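Local coordinates for trafficking protein particle complex subunit 3 (PDB 6AQ3), which carries a covalently bound palmitic acid and probably serves as a core subunit of the TRAPP complex, which tethers transport vesicles at the Golgi, at residues 113-118 / 181-186; 125-130 / 142-147. All coordinates share one frame; numbering follows the deposited sequence.

Contact 1 (113-118 / 181-186) belongs to the antiparallel sheet, pairing strand 116-121 with strand 177-186, and is only partly buried. Contact 2 (125-130 / 142-147) is buried and lies on the opposite side of the chain's centre, with centres 24 Å apart; it is nested in the loop that contact 1 closes, and it joins the turns that precede and follow the short helix 134-138 in the chain. Main-chain hydrogen bonds carry contact 1, with charged side chains on one face. In contact 2 no direct hydrogen bond crosses: a tyrosine ring, apolar branches and one bridging water do the work. Contact 2 touches bound palmitic acid through I146 and I147, while the Y117 side chain of contact 1 stays about 7 Å from one.

Contact 1 of 2, residues 113-118 / 181-186; sequences DQTEYS and VRLKEY. With EDO (1,2-ethanediol), chain O.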
loop_
_atom_site.group_PDB
_atom_site.type_symbol
_atom_site.label_atom_id
_atom_site.label_comp_id
_atom_site.label_asym_id
_atom_site.label_seq_id
_atom_site.Cartn_x
_atom_site.Cartn_y
_atom_site.Cartn_z
ATOM N N ASP C 113 35.363 10.139 0.592
ATOM C CA ASP C 113 35.541 9.120 1.621
ATOM C C ASP C 113 34.514 7.996 1.542
ATOM O O ASP C 113 34.482 7.147 2.442
ATOM C CB ASP C 113 35.517 9.761 3.013
ATOM C CG ASP C 113 34.235 10.530 3.287
ATOM O OD1 ASP C 113 33.258 10.388 2.517
ATOM O OD2 ASP C 113 34.210 11.282 4.285
ATOM N N GLN C 114 33.670 7.989 0.508
ATOM C CA GLN C 114 32.691 6.923 0.285
ATOM C C GLN C 114 31.704 6.779 1.441
ATOM O O GLN C 114 31.095 5.727 1.627
ATOM C CB GLN C 114 33.392 5.583 0.034
ATOM C CG GLN C 114 34.382 5.605 -1.105
ATOM C CD GLN C 114 35.266 4.371 -1.127
ATOM O OE1 GLN C 114 35.972 4.065 -0.155
ATOM N NE2 GLN C 114 35.232 3.652 -2.240
ATOM N N THR C 115 31.470 7.845 2.190
ATOM C CA THR C 115 30.430 7.819 3.209
ATOM C C THR C 115 29.121 8.419 2.713
ATOM O O THR C 115 28.148 8.465 3.471
ATOM C CB THR C 115 30.898 8.549 4.470
ATOM O OG1 THR C 115 31.182 9.917 4.152
ATOM C CG2 THR C 115 32.162 7.876 5.037
ATOM N N GLU C 116 29.077 8.886 1.465
ATOM C CA GLU C 116 27.861 9.439 0.883
ATOM C C GLU C 116 27.741 9.006 -0.564
ATOM O O GLU C 116 28.732 8.962 -1.299
ATOM C CB GLU C 116 27.820 10.964 0.895
ATOM C CG GLU C 116 28.145 11.628 2.189
ATOM C CD GLU C 116 27.979 13.122 2.083
ATOM O OE1 GLU C 116 28.149 13.820 3.106
ATOM O OE2 GLU C 116 27.675 13.590 0.962
ATOM N N TYR C 117 26.516 8.710 -0.967
ATOM C CA TYR C 117 26.198 8.493 -2.363
ATOM C C TYR C 117 24.749 8.902 -2.557
ATOM O O TYR C 117 23.995 9.053 -1.594
ATOM C CB TYR C 117 26.443 7.031 -2.779
ATOM C CG TYR C 117 25.623 5.993 -2.024
ATOM C CD1 TYR C 117 24.310 5.708 -2.398
ATOM C CD2 TYR C 117 26.155 5.308 -0.935
ATOM C CE1 TYR C 117 23.547 4.765 -1.714
ATOM C CE2 TYR C 117 25.399 4.354 -0.249
ATOM C CZ TYR C 117 24.094 4.092 -0.649
ATOM O OH TYR C 117 23.333 3.156 0.008
ATOM N N SER C 118 24.365 9.086 -3.811
ATOM C CA SER C 118 22.984 9.370 -4.160
ATOM C C SER C 118 22.443 8.221 -4.990
ATOM O O SER C 118 23.189 7.564 -5.726
ATOM C CB SER C 118 22.837 10.675 -4.941
ATOM O OG SER C 118 23.174 11.790 -4.138
ATOM N N VAL C 181 22.142 9.242 0.614
ATOM C CA VAL C 181 22.372 8.312 1.717
ATOM C C VAL C 181 23.738 8.629 2.305
ATOM O O VAL C 181 24.746 8.543 1.595
ATOM C CB VAL C 181 22.315 6.841 1.263
ATOM C CG1 VAL C 181 22.398 5.929 2.461
ATOM C CG2 VAL C 181 21.022 6.560 0.449
ATOM N N ARG C 182 23.777 8.967 3.602
ATOM C CA ARG C 182 25.002 9.359 4.298
ATOM C C ARG C 182 25.209 8.514 5.551
ATOM O O ARG C 182 24.287 8.350 6.357
ATOM C CB ARG C 182 24.964 10.848 4.652
ATOM C CG ARG C 182 24.893 11.707 3.395
ATOM C CD ARG C 182 24.846 13.204 3.636
ATOM N NE ARG C 182 23.553 13.624 4.175
ATOM C CZ ARG C 182 23.332 13.960 5.443
ATOM N NH1 ARG C 182 24.333 13.943 6.328
ATOM N NH2 ARG C 182 22.105 14.331 5.813
ATOM N N LEU C 183 26.417 7.964 5.698
ATOM C CA LEU C 183 26.771 7.178 6.876
ATOM C C LEU C 183 27.152 8.077 8.055
ATOM O O LEU C 183 28.032 8.936 7.936
ATOM C CB LEU C 183 27.935 6.241 6.557
ATOM C CG LEU C 183 28.498 5.527 7.785
ATOM C CD1 LEU C 183 27.502 4.460 8.213
ATOM C CD2 LEU C 183 29.867 4.909 7.513
ATOM N N LYS C 184 26.496 7.867 9.194
ATOM C CA LYS C 184 26.786 8.581 10.437
ATOM C C LYS C 184 27.699 7.793 11.363
ATOM O O LYS C 184 28.682 8.336 11.875
ATOM C CB LYS C 184 25.475 8.935 11.151
ATOM C CG LYS C 184 24.744 10.093 10.501
ATOM C CD LYS C 184 25.715 11.275 10.528
ATOM C CE LYS C 184 25.372 12.401 9.588
ATOM N NZ LYS C 184 26.382 13.479 9.806
ATOM N N GLU C 185 27.417 6.512 11.561
ATOM C CA GLU C 185 28.321 5.687 12.339
ATOM C C GLU C 185 27.965 4.231 12.118
ATOM O O GLU C 185 26.799 3.889 11.893
ATOM C CB GLU C 185 28.281 6.013 13.840
ATOM C CG GLU C 185 27.034 5.561 14.570
ATOM C CD GLU C 185 27.045 5.947 16.039
ATOM O OE1 GLU C 185 28.102 6.387 16.550
ATOM O OE2 GLU C 185 25.978 5.836 16.676
ATOM N N TYR C 186 28.991 3.385 12.191
ATOM C CA TYR C 186 28.794 1.952 12.263
ATOM C C TYR C 186 28.411 1.612 13.695
ATOM O O TYR C 186 29.035 2.100 14.640
ATOM C CB TYR C 186 30.073 1.219 11.874
ATOM C CG TYR C 186 30.411 1.275 10.403
ATOM C CD1 TYR C 186 29.643 0.591 9.468
ATOM C CD2 TYR C 186 31.534 1.963 9.957
ATOM C CE1 TYR C 186 29.968 0.607 8.131
ATOM C CE2 TYR C 186 31.866 1.991 8.618
ATOM C CZ TYR C 186 31.079 1.305 7.706
ATOM O OH TYR C 186 31.406 1.320 6.365
HETATM C C1 EDO O . 32.750 2.907 2.960
HETATM O O1 EDO O . 31.897 1.753 2.958
HETATM C C2 EDO O . 32.496 3.777 4.188
HETATM O O2 EDO O . 32.714 3.013 5.379
#
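Strands 116-121 and 177-186 run antiparallel here as the two inner strands of the sheet, and their pairing starts where the 113-115 loop runs into the strand. E116 and R182 form a non-hydrogen-bonded pair, Y117 and V181 a hydrogen-bonded one. In the latter, V181 N donates to Y117 O at 2.9 Å, nearly along the C=O axis, and Y117 N returns a bond to V181 O at 3.1 Å. One step outward, L183 N reaches T115 O at 2.9 Å, almost straight at 171°. Ahead of this bond an Asx turn shapes the loop: D113 OD1 takes both T115 N and T115 OG1, each from above the carboxylate plane.

The two faces differ. On one, E116 and R182 run side by side, aliphatic part against aliphatic part, with E116 CG 3.5 Å from R182 CG. Their charged ends go to other partners, E116 to R180 and R182 to E163 and E165. On the other face, Y117 CG takes the crowded position between backbone N and carbonyl carbon (chi1 60°), which brings the ring alongside V181. V181 CB sits over its face in a CH-pi contact, 4.0 Å from the Y117 ring centroid. T88 bonds Y117 OH. An antiparallel sheet with helix 85-101 on the face of Y117 and V181 and charged pairs on the other fits the alpha+beta fold of TRAPP subunits of this family.

Contact 2 of 2, residues 125-130 / 142-147; sequences PLNDFV and YYSNII. With EDO (1,2-ethanediol), chain H.
The Y143 ring, wedged against the loop that follows strand 116-121, is the centre of this contact between two turns of the TRAPP fold. V130 and Y143 meet tip to tip. V130 CG1 lies over one ring face in a CH-pi contact, 4.2 Å from the Y143 ring centroid and offset toward the rim, while V130 CG2 packs near the phenol oxygen. L126 O approaches the ring obliquely, 3.4 Å from Y143 CE2. N127 slides past the tyrosine in the opposite direction, its amide plane turned 68° from the ring. Its OD1 also comes within 3.5 Å of S144 OG, and L126 CD1 lies against that same hydroxyl oxygen.

The backbone sets these groups in place. A 3-10 segment at 125-127 runs into a type II turn from N127 to V130, closed by V130 N to N127 O, which swings V130 back over the ring. On the facing side a type I turn from Y142 to N145 leads toward helix 146-157, and Y143 CG stands anti to its backbone N (chi1 -173°), so the ring extends toward the loop. Y35 of helix 25-42 holds Y143 O and also touches L126, whose side chain is about 4 Å from a bound palmitic acid. I146 and I147 touch palmitic acid as well, so the contact adjoins the lipid site. At the phenol end a water in the ring plane links the segments: it accepts from Y143 OH at 2.6 Å and donates to L126 O at 2.6 Å.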
loop_
_atom_site.group_PDB
_atom_site.type_symbol
_atom_site.label_atom_id
_atom_site.label_comp_id
_atom_site.label_asym_id
_atom_site.label_seq_id
_atom_site.Cartn_x
_atom_site.Cartn_y
_atom_site.Cartn_z
ATOM N N PRO C 125 6.711 4.276 -9.703
ATOM C CA PRO C 125 5.285 3.911 -9.781
ATOM C C PRO C 125 4.413 4.550 -8.719
ATOM O O PRO C 125 3.214 4.737 -8.968
ATOM C CB PRO C 125 5.303 2.382 -9.635
ATOM C CG PRO C 125 6.569 2.087 -8.900
ATOM C CD PRO C 125 7.561 3.107 -9.432
ATOM N N LEU C 126 4.963 4.923 -7.559
ATOM C CA LEU C 126 4.137 5.616 -6.573
ATOM C C LEU C 126 3.662 6.959 -7.098
ATOM O O LEU C 126 2.640 7.477 -6.637
ATOM C CB LEU C 126 4.891 5.825 -5.264
ATOM C CG LEU C 126 5.536 4.631 -4.575
ATOM C CD1 LEU C 126 6.131 5.147 -3.271
ATOM C CD2 LEU C 126 4.559 3.457 -4.365
ATOM N N ASN C 127 4.402 7.556 -8.034
ATOM C CA ASN C 127 4.082 8.879 -8.568
ATOM C C ASN C 127 3.007 8.874 -9.650
ATOM O O ASN C 127 2.596 9.957 -10.075
ATOM C CB ASN C 127 5.342 9.545 -9.137
ATOM C CG ASN C 127 6.239 10.100 -8.064
ATOM O OD1 ASN C 127 5.919 10.033 -6.882
ATOM N ND2 ASN C 127 7.370 10.661 -8.470
ATOM N N ASP C 128 2.589 7.705 -10.134
ATOM C CA ASP C 128 1.692 7.613 -11.287
ATOM C C ASP C 128 0.388 8.382 -11.085
ATOM O O ASP C 128 -0.305 8.217 -10.077
ATOM C CB ASP C 128 1.397 6.144 -11.586
ATOM C CG ASP C 128 2.576 5.441 -12.236
ATOM O OD1 ASP C 128 3.632 6.091 -12.409
ATOM O OD2 ASP C 128 2.457 4.236 -12.541
ATOM N N PHE C 129 0.061 9.228 -12.060
ATOM C CA PHE C 129 -1.185 9.988 -12.097
ATOM C C PHE C 129 -1.298 10.980 -10.936
ATOM O O PHE C 129 -2.392 11.473 -10.634
ATOM C CB PHE C 129 -2.390 9.039 -12.114
ATOM C CG PHE C 129 -2.389 8.075 -13.278
ATOM C CD1 PHE C 129 -1.928 8.463 -14.531
ATOM C CD2 PHE C 129 -2.825 6.768 -13.108
ATOM C CE1 PHE C 129 -1.916 7.574 -15.598
ATOM C CE2 PHE C 129 -2.823 5.870 -14.175
ATOM C CZ PHE C 129 -2.364 6.275 -15.421
ATOM N N VAL C 130 -0.185 11.298 -10.283
ATOM C CA VAL C 130 -0.163 12.224 -9.156
ATOM C C VAL C 130 0.239 13.592 -9.684
ATOM O O VAL C 130 1.146 13.712 -10.517
ATOM C CB VAL C 130 0.813 11.755 -8.056
ATOM C CG1 VAL C 130 0.922 12.796 -6.940
ATOM C CG2 VAL C 130 0.389 10.415 -7.498
ATOM N N TYR C 142 7.736 15.819 -0.151
ATOM C CA TYR C 142 8.419 14.691 -0.777
ATOM C C TYR C 142 7.456 13.510 -0.732
ATOM O O TYR C 142 7.469 12.688 0.198
ATOM C CB TYR C 142 9.754 14.404 -0.104
ATOM C CG TYR C 142 10.823 15.388 -0.508
ATOM C CD1 TYR C 142 11.180 15.538 -1.853
ATOM C CD2 TYR C 142 11.508 16.148 0.452
ATOM C CE1 TYR C 142 12.182 16.438 -2.241
ATOM C CE2 TYR C 142 12.516 17.059 0.077
ATOM C CZ TYR C 142 12.841 17.193 -1.274
ATOM O OH TYR C 142 13.817 18.072 -1.673
ATOM N N TYR C 143 6.647 13.423 -1.790
ATOM C CA TYR C 143 5.543 12.474 -1.872
ATOM C C TYR C 143 5.957 11.053 -1.495
ATOM O O TYR C 143 5.201 10.344 -0.823
ATOM C CB TYR C 143 4.977 12.499 -3.290
ATOM C CG TYR C 143 3.717 11.685 -3.453
ATOM C CD1 TYR C 143 2.467 12.225 -3.162
ATOM C CD2 TYR C 143 3.783 10.368 -3.870
ATOM C CE1 TYR C 143 1.296 11.466 -3.316
ATOM C CE2 TYR C 143 2.657 9.619 -4.014
ATOM C CZ TYR C 143 1.415 10.165 -3.735
ATOM O OH TYR C 143 0.312 9.375 -3.879
ATOM N N SER C 144 7.151 10.621 -1.915
ATOM C CA SER C 144 7.641 9.263 -1.695
ATOM C C SER C 144 8.611 9.142 -0.524
ATOM O O SER C 144 9.415 8.202 -0.501
ATOM C CB SER C 144 8.334 8.741 -2.946
ATOM O OG SER C 144 7.431 8.652 -4.007
ATOM N N ASN C 145 8.508 10.020 0.480
ATOM C CA ASN C 145 9.512 10.053 1.539
ATOM C C ASN C 145 9.572 8.755 2.330
ATOM O O ASN C 145 10.611 8.463 2.946
ATOM C CB ASN C 145 9.250 11.211 2.494
ATOM C CG ASN C 145 10.541 11.880 2.950
ATOM O OD1 ASN C 145 11.532 11.867 2.223
ATOM N ND2 ASN C 145 10.523 12.496 4.136
ATOM N N ILE C 146 8.503 7.951 2.287
ATOM C CA ILE C 146 8.512 6.647 2.938
ATOM C C ILE C 146 9.721 5.816 2.503
ATOM O O ILE C 146 10.190 4.955 3.256
ATOM C CB ILE C 146 7.187 5.921 2.659
ATOM C CG1 ILE C 146 7.003 4.759 3.626
ATOM C CG2 ILE C 146 7.168 5.391 1.229
ATOM C CD1 ILE C 146 5.564 4.298 3.725
ATOM N N ILE C 147 10.232 6.042 1.285
ATOM C CA ILE C 147 11.398 5.295 0.807
ATOM C C ILE C 147 12.625 5.585 1.666
ATOM O O ILE C 147 13.415 4.682 1.971
ATOM C CB ILE C 147 11.669 5.599 -0.685
ATOM C CG1 ILE C 147 10.475 5.169 -1.551
ATOM C CG2 ILE C 147 12.938 4.865 -1.184
ATOM C CD1 ILE C 147 10.661 5.449 -3.028
HETATM C C1 EDO H . -2.075 7.868 -7.413
HETATM O O1 EDO H . -3.041 7.622 -6.387
HETATM C C2 EDO H . -1.150 6.666 -7.555
HETATM O O2 EDO H . -1.592 5.848 -8.648
HETATM O O HOH W 1 1.064 7.011 -4.637
#